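Local coordinates for protein neural-cadherin (Drosophila melanogaster, PDB 3UBF) that mediates calcium-dependent, preferentially homophilic cell-cell adhesion, this chain being a piece of its extracellular cadherin repeats, at residues D59-G64 with V96-D101; K67-W72 with V92-K97. One frame throughout, in Å; residues are numbered along the deposited sequence.

Contact 1: residues D59-G64 with V96-D101; sequences DYEELG and VKDVND. With ZN (zinc ion), chain B; ZN (zinc ion), chain H; CA (calcium ion), chain T.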
loop_
_atom_site.group_PDB
_atom_site.type_symbol
_atom_site.label_atom_id
_atom_site.label_comp_id
_atom_site.label_asym_id
_atom_site.label_seq_id
_atom_site.Cartn_x
_atom_site.Cartn_y
_atom_site.Cartn_z
ATOM N N ASP A 59 -22.282 -8.001 -1.644
ATOM C CA ASP A 59 -20.947 -8.104 -2.202
ATOM C C ASP A 59 -20.895 -7.221 -3.444
ATOM O O ASP A 59 -21.409 -7.563 -4.506
ATOM C CB ASP A 59 -20.633 -9.557 -2.511
ATOM C CG ASP A 59 -19.214 -9.770 -2.969
ATOM O OD1 ASP A 59 -18.446 -8.783 -3.094
ATOM O OD2 ASP A 59 -18.863 -10.945 -3.206
ATOM N N TYR A 60 -20.293 -6.051 -3.263
ATOM C CA TYR A 60 -20.194 -5.004 -4.275
ATOM C C TYR A 60 -19.636 -5.510 -5.606
ATOM O O TYR A 60 -20.135 -5.149 -6.675
ATOM C CB TYR A 60 -19.317 -3.887 -3.714
ATOM C CG TYR A 60 -19.025 -2.755 -4.660
ATOM C CD1 TYR A 60 -19.844 -1.630 -4.703
ATOM C CD2 TYR A 60 -17.896 -2.786 -5.484
ATOM C CE1 TYR A 60 -19.562 -0.579 -5.545
ATOM C CE2 TYR A 60 -17.610 -1.743 -6.333
ATOM C CZ TYR A 60 -18.448 -0.636 -6.359
ATOM O OH TYR A 60 -18.172 0.402 -7.219
ATOM N N GLU A 61 -18.597 -6.337 -5.525
ATOM C CA GLU A 61 -17.939 -6.908 -6.697
ATOM C C GLU A 61 -18.893 -7.787 -7.493
ATOM O O GLU A 61 -18.761 -7.898 -8.712
ATOM C CB GLU A 61 -16.703 -7.719 -6.284
ATOM C CG GLU A 61 -15.501 -6.884 -5.835
ATOM C CD GLU A 61 -15.675 -6.219 -4.471
ATOM O OE1 GLU A 61 -16.717 -6.394 -3.800
ATOM O OE2 GLU A 61 -14.755 -5.507 -4.052
ATOM N N GLU A 62 -19.851 -8.400 -6.797
ATOM C CA GLU A 62 -20.830 -9.285 -7.428
ATOM C C GLU A 62 -22.028 -8.561 -8.067
ATOM O O GLU A 62 -22.804 -9.182 -8.803
ATOM C CB GLU A 62 -21.283 -10.386 -6.457
ATOM C CG GLU A 62 -20.288 -11.550 -6.398
ATOM C CD GLU A 62 -20.621 -12.611 -5.348
ATOM O OE1 GLU A 62 -21.822 -12.849 -5.050
ATOM O OE2 GLU A 62 -19.658 -13.228 -4.833
ATOM N N LEU A 63 -22.169 -7.260 -7.793
ATOM C CA LEU A 63 -23.218 -6.436 -8.403
ATOM C C LEU A 63 -22.863 -6.099 -9.850
ATOM O O LEU A 63 -21.677 -6.108 -10.231
ATOM C CB LEU A 63 -23.420 -5.136 -7.616
ATOM C CG LEU A 63 -23.722 -5.231 -6.117
ATOM C CD1 LEU A 63 -23.859 -3.863 -5.514
ATOM C CD2 LEU A 63 -24.978 -6.032 -5.873
ATOM N N GLY A 64 -23.884 -5.788 -10.653
ATOM C CA GLY A 64 -23.668 -5.341 -12.035
ATOM C C GLY A 64 -22.836 -4.068 -12.055
ATOM O O GLY A 64 -22.610 -3.464 -11.002
ATOM N N VAL A 96 -24.772 1.065 -3.743
ATOM C CA VAL A 96 -23.876 0.388 -2.792
ATOM C C VAL A 96 -22.452 0.917 -2.929
ATOM O O VAL A 96 -21.877 0.954 -4.020
ATOM C CB VAL A 96 -23.882 -1.151 -2.982
ATOM C CG1 VAL A 96 -22.902 -1.855 -2.018
ATOM C CG2 VAL A 96 -25.293 -1.710 -2.818
ATOM N N LYS A 97 -21.895 1.342 -1.805
ATOM C CA LYS A 97 -20.542 1.863 -1.758
ATOM C C LYS A 97 -19.588 0.810 -1.208
ATOM O O LYS A 97 -19.806 0.257 -0.128
ATOM C CB LYS A 97 -20.493 3.149 -0.926
ATOM C CG LYS A 97 -20.220 4.440 -1.718
ATOM C CD LYS A 97 -21.082 4.601 -2.983
ATOM C CE LYS A 97 -20.740 5.897 -3.751
ATOM N NZ LYS A 97 -19.280 6.056 -4.117
ATOM N N ASP A 98 -18.548 0.516 -1.980
ATOM C CA ASP A 98 -17.486 -0.373 -1.544
ATOM C C ASP A 98 -16.463 0.478 -0.794
ATOM O O ASP A 98 -15.612 1.127 -1.415
ATOM C CB ASP A 98 -16.852 -1.034 -2.768
ATOM C CG ASP A 98 -16.008 -2.228 -2.418
ATOM O OD1 ASP A 98 -15.920 -2.574 -1.222
ATOM O OD2 ASP A 98 -15.421 -2.827 -3.348
ATOM N N VAL A 99 -16.551 0.509 0.533
ATOM C CA VAL A 99 -15.717 1.447 1.316
ATOM C C VAL A 99 -14.274 0.941 1.519
ATOM O O VAL A 99 -13.414 1.674 2.020
ATOM C CB VAL A 99 -16.395 1.892 2.659
ATOM N N ASN A 100 -14.030 -0.301 1.100
ATOM C CA ASN A 100 -12.713 -0.916 1.120
ATOM C C ASN A 100 -11.945 -0.575 -0.173
ATOM O O ASN A 100 -10.727 -0.793 -0.281
ATOM C CB ASN A 100 -12.851 -2.443 1.230
ATOM C CG ASN A 100 -13.957 -2.897 2.213
ATOM O OD1 ASN A 100 -14.983 -2.223 2.408
ATOM N ND2 ASN A 100 -13.749 -4.066 2.815
ATOM N N ASP A 101 -12.676 -0.030 -1.145
ATOM C CA ASP A 101 -12.187 0.173 -2.505
ATOM C C ASP A 101 -11.250 1.385 -2.600
ATOM O O ASP A 101 -11.662 2.462 -3.031
ATOM C CB ASP A 101 -13.394 0.340 -3.449
ATOM C CG ASP A 101 -13.044 0.119 -4.921
ATOM O OD1 ASP A 101 -11.846 -0.000 -5.251
ATOM O OD2 ASP A 101 -13.978 0.068 -5.759
HETATM ZN ZN ZN B . -14.698 -4.477 -2.447
HETATM ZN ZN ZN H . -16.740 -11.124 -3.101
HETATM CA CA CA T . -16.519 -7.063 -1.644
HETATM O O HOH W 1 -15.103 -5.068 -1.051
HETATM O O HOH W 2 -16.267 -11.530 -1.081
HETATM O O HOH W 3 -16.658 -11.086 -4.890
HETATM O O HOH W 4 -17.092 -8.201 0.245
#
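Y60 and D98 mark the nearest approach of the two backbones, their CA atoms 6.0 Å apart: Y60 opens the short 3-10 turn 60-62, and D98 follows directly on the end of strand 88-97. The turn is closed by E62 N bonding to D59 O, while D98 to D101 form a type I beta turn. Between the segments, packing and shared metal do the joining. Y60 holds CG anti to its backbone N (chi1 176°), and its ring lies with D98 CB above the centre of one face in a CH-pi contact, 3.4 Å from the centroid and 15° off the ring normal. The carbonyl oxygen V96 O meets the same ring at its edge, in plane, 3.2 Å from Y60 CE1. L63 CD1 also packs on V96 CB at 3.7 Å, the two side chains crossing at about a right angle. The E61 chain is bent at chi2, and its carboxylate bridges two ions: OE1 binds calcium at 2.3 Å, and OE2 binds a zinc ion at 1.9 Å. D98 grips that zinc unevenly through both oxygens, OD2 at 2.0 Å and OD1 at 2.6 Å. The carboxylate planes of E61 and D98 stand 85° apart, and the zinc probably offsets the repulsion between E61 OE2 and D98 OD2. D136 completes the protein ligands of this zinc; E13 and D138 join E61 at the calcium, and D138 shares a second zinc with D59. Carboxylates from a loop, a strand end and the following repeat thus gather around clustered metals, the arrangement characteristic of the linker between successive cadherin domains, where calcium ions usually bind and rigidify the connection; here zinc ions lie beside the calcium, probably at or near positions calcium would otherwise fill.

Contact 2: residues K67-W72 with V92-K97; sequences KTIDFW and VIILVK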
loop_
_atom_site.group_PDB
_atom_site.type_symbol
_atom_site.label_atom_id
_atom_site.label_comp_id
_atom_site.label_asym_id
_atom_site.label_seq_id
_atom_site.Cartn_x
_atom_site.Cartn_y
_atom_site.Cartn_z
ATOM N N LYS A 67 -23.683 -1.096 -9.924
ATOM C CA LYS A 67 -23.347 -1.102 -8.488
ATOM C C LYS A 67 -24.536 -0.703 -7.626
ATOM O O LYS A 67 -24.427 0.045 -6.648
ATOM C CB LYS A 67 -22.098 -0.263 -8.198
ATOM C CG LYS A 67 -20.867 -0.763 -8.950
ATOM C CD LYS A 67 -20.593 -2.231 -8.653
ATOM C CE LYS A 67 -19.525 -2.816 -9.545
ATOM N NZ LYS A 67 -19.431 -4.268 -9.272
ATOM N N THR A 68 -25.686 -1.234 -8.004
ATOM C CA THR A 68 -26.924 -0.903 -7.339
ATOM C C THR A 68 -27.693 -2.180 -7.056
ATOM O O THR A 68 -27.610 -3.151 -7.811
ATOM C CB THR A 68 -27.799 0.034 -8.202
ATOM O OG1 THR A 68 -28.063 -0.584 -9.466
ATOM C CG2 THR A 68 -27.101 1.370 -8.436
ATOM N N ILE A 69 -28.413 -2.187 -5.944
ATOM C CA ILE A 69 -29.436 -3.177 -5.744
ATOM C C ILE A 69 -30.680 -2.483 -6.257
ATOM O O ILE A 69 -31.174 -1.521 -5.658
ATOM C CB ILE A 69 -29.516 -3.646 -4.294
ATOM C CG1 ILE A 69 -28.241 -4.435 -3.962
ATOM C CG2 ILE A 69 -30.719 -4.548 -4.103
ATOM C CD1 ILE A 69 -27.891 -4.499 -2.517
ATOM N N ASP A 70 -31.132 -2.945 -7.420
ATOM C CA ASP A 70 -32.173 -2.273 -8.183
ATOM C C ASP A 70 -33.373 -3.201 -8.291
ATOM O O ASP A 70 -33.296 -4.269 -8.894
ATOM C CB ASP A 70 -31.643 -1.869 -9.574
ATOM C CG ASP A 70 -32.468 -0.754 -10.233
ATOM O OD1 ASP A 70 -33.560 -0.419 -9.717
ATOM O OD2 ASP A 70 -32.025 -0.212 -11.280
ATOM N N PHE A 71 -34.484 -2.790 -7.696
ATOM C CA PHE A 71 -35.676 -3.629 -7.660
ATOM C C PHE A 71 -36.931 -2.782 -7.592
ATOM O O PHE A 71 -36.872 -1.587 -7.320
ATOM C CB PHE A 71 -35.626 -4.602 -6.471
ATOM C CG PHE A 71 -35.546 -3.925 -5.136
ATOM C CD1 PHE A 71 -34.346 -3.398 -4.679
ATOM C CD2 PHE A 71 -36.678 -3.806 -4.336
ATOM C CE1 PHE A 71 -34.275 -2.764 -3.429
ATOM C CE2 PHE A 71 -36.615 -3.173 -3.085
ATOM C CZ PHE A 71 -35.408 -2.656 -2.630
ATOM N N TRP A 72 -38.063 -3.428 -7.835
ATOM C CA TRP A 72 -39.357 -2.780 -7.791
ATOM C C TRP A 72 -40.182 -3.342 -6.635
ATOM O O TRP A 72 -39.989 -4.480 -6.214
ATOM C CB TRP A 72 -40.094 -2.997 -9.115
ATOM C CG TRP A 72 -39.592 -2.167 -10.264
ATOM C CD1 TRP A 72 -38.506 -2.419 -11.039
ATOM C CD2 TRP A 72 -40.180 -0.965 -10.775
ATOM N NE1 TRP A 72 -38.368 -1.443 -11.999
ATOM C CE2 TRP A 72 -39.385 -0.538 -11.859
ATOM C CE3 TRP A 72 -41.303 -0.201 -10.418
ATOM C CZ2 TRP A 72 -39.673 0.619 -12.594
ATOM C CZ3 TRP A 72 -41.588 0.957 -11.153
ATOM C CH2 TRP A 72 -40.775 1.349 -12.227
ATOM N N VAL A 92 -36.838 0.870 -6.497
ATOM C CA VAL A 92 -35.868 1.141 -5.445
ATOM C C VAL A 92 -34.462 0.912 -5.986
ATOM O O VAL A 92 -34.157 -0.153 -6.550
ATOM C CB VAL A 92 -36.116 0.296 -4.178
ATOM C CG1 VAL A 92 -35.254 0.797 -3.021
ATOM C CG2 VAL A 92 -37.582 0.326 -3.777
ATOM N N ILE A 93 -33.624 1.935 -5.839
ATOM C CA ILE A 93 -32.226 1.869 -6.262
ATOM C C ILE A 93 -31.351 2.146 -5.059
ATOM O O ILE A 93 -31.236 3.290 -4.620
ATOM C CB ILE A 93 -31.887 2.895 -7.388
ATOM C CG1 ILE A 93 -32.935 2.870 -8.512
ATOM C CG2 ILE A 93 -30.500 2.623 -7.960
ATOM C CD1 ILE A 93 -32.648 3.851 -9.663
ATOM N N ILE A 94 -30.755 1.092 -4.512
ATOM C CA ILE A 94 -29.798 1.237 -3.432
ATOM C C ILE A 94 -28.430 1.338 -4.074
ATOM O O ILE A 94 -27.915 0.350 -4.588
ATOM C CB ILE A 94 -29.804 0.019 -2.484
ATOM C CG1 ILE A 94 -31.182 -0.186 -1.846
ATOM C CG2 ILE A 94 -28.716 0.162 -1.407
ATOM C CD1 ILE A 94 -31.380 -1.590 -1.272
ATOM N N LEU A 95 -27.845 2.528 -4.069
ATOM C CA LEU A 95 -26.460 2.670 -4.490
ATOM C C LEU A 95 -25.565 2.087 -3.402
ATOM O O LEU A 95 -25.615 2.552 -2.267
ATOM C CB LEU A 95 -26.112 4.136 -4.734
ATOM C CG LEU A 95 -24.691 4.359 -5.273
ATOM C CD1 LEU A 95 -24.519 3.778 -6.684
ATOM C CD2 LEU A 95 -24.297 5.838 -5.225
ATOM N N VAL A 96 -24.772 1.065 -3.743
ATOM C CA VAL A 96 -23.876 0.388 -2.792
ATOM C C VAL A 96 -22.452 0.917 -2.929
ATOM O O VAL A 96 -21.877 0.954 -4.020
ATOM C CB VAL A 96 -23.882 -1.151 -2.982
ATOM C CG1 VAL A 96 -22.902 -1.855 -2.018
ATOM C CG2 VAL A 96 -25.293 -1.710 -2.818
ATOM N N LYS A 97 -21.895 1.342 -1.805
ATOM C CA LYS A 97 -20.542 1.863 -1.758
ATOM C C LYS A 97 -19.588 0.810 -1.208
ATOM O O LYS A 97 -19.806 0.257 -0.128
ATOM C CB LYS A 97 -20.493 3.149 -0.926
ATOM C CG LYS A 97 -20.220 4.440 -1.718
ATOM C CD LYS A 97 -21.082 4.601 -2.983
ATOM C CE LYS A 97 -20.740 5.897 -3.751
ATOM N NZ LYS A 97 -19.280 6.056 -4.117
#
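F71 holds CG between its backbone N and carbonyl carbon (chi1 60°), and V92 has CG1 anti to its own N (chi1 -169°); the two side chains lie side by side, pointing the same way. V92 CB lies over one ring face, offset toward the rim, 3.4 Å from F71 CZ in a CH-pi contact, while I94 CD1 meets the ring edge in plane, 3.8 Å from F71 CE1. An alanine at F71 would probably open a gap beside V92 and I94, leaving their methyl groups without the ring they pack on. I69 continues this face, its CB beside that of I94 and its CD1 3.8 Å from V96 CG2. On the other face T68 CG2 touches I93 CG2 at 3.7 Å, and D70 pairs with R91 in a salt bridge. The strands run antiparallel at 171°, with I69-I94 and F71-V92 as hydrogen-bonded pairs; the nearly straight V92 N to F71 O bond measures 2.6 Å. V96 N to K67 O adds a further rung at the end of the ladder. Strand 88-97 is flanked on its other side by strand 3-12, and the F71 face packs against V44 and V46 of strand 44-46, with F24 of strand 22-25 touching V92 and I94.

Overall arrangement
The two contacts lie in the first cadherin repeat of this fragment, their centres about 11 Å apart, and share V96 and K97 of strand 88-97. Along the chain, loop 59-64 comes first; 67-72 opens strand 68-76, and after the hairpin turn strand 88-97 comes back antiparallel through 92-97 and leads on to 101. Contact 2 is thus the central hairpin of a mixed sheet, between strands 3-12 and 34-37, and contact 1 lies at the end of it nearest the next repeat. K67 ties the two, its NZ hydrogen-bonding to Y60 O and L63 O, with a cation-pi contact to the Y60 ring. This is consistent with the sheet helping to position the junction's metal ligands.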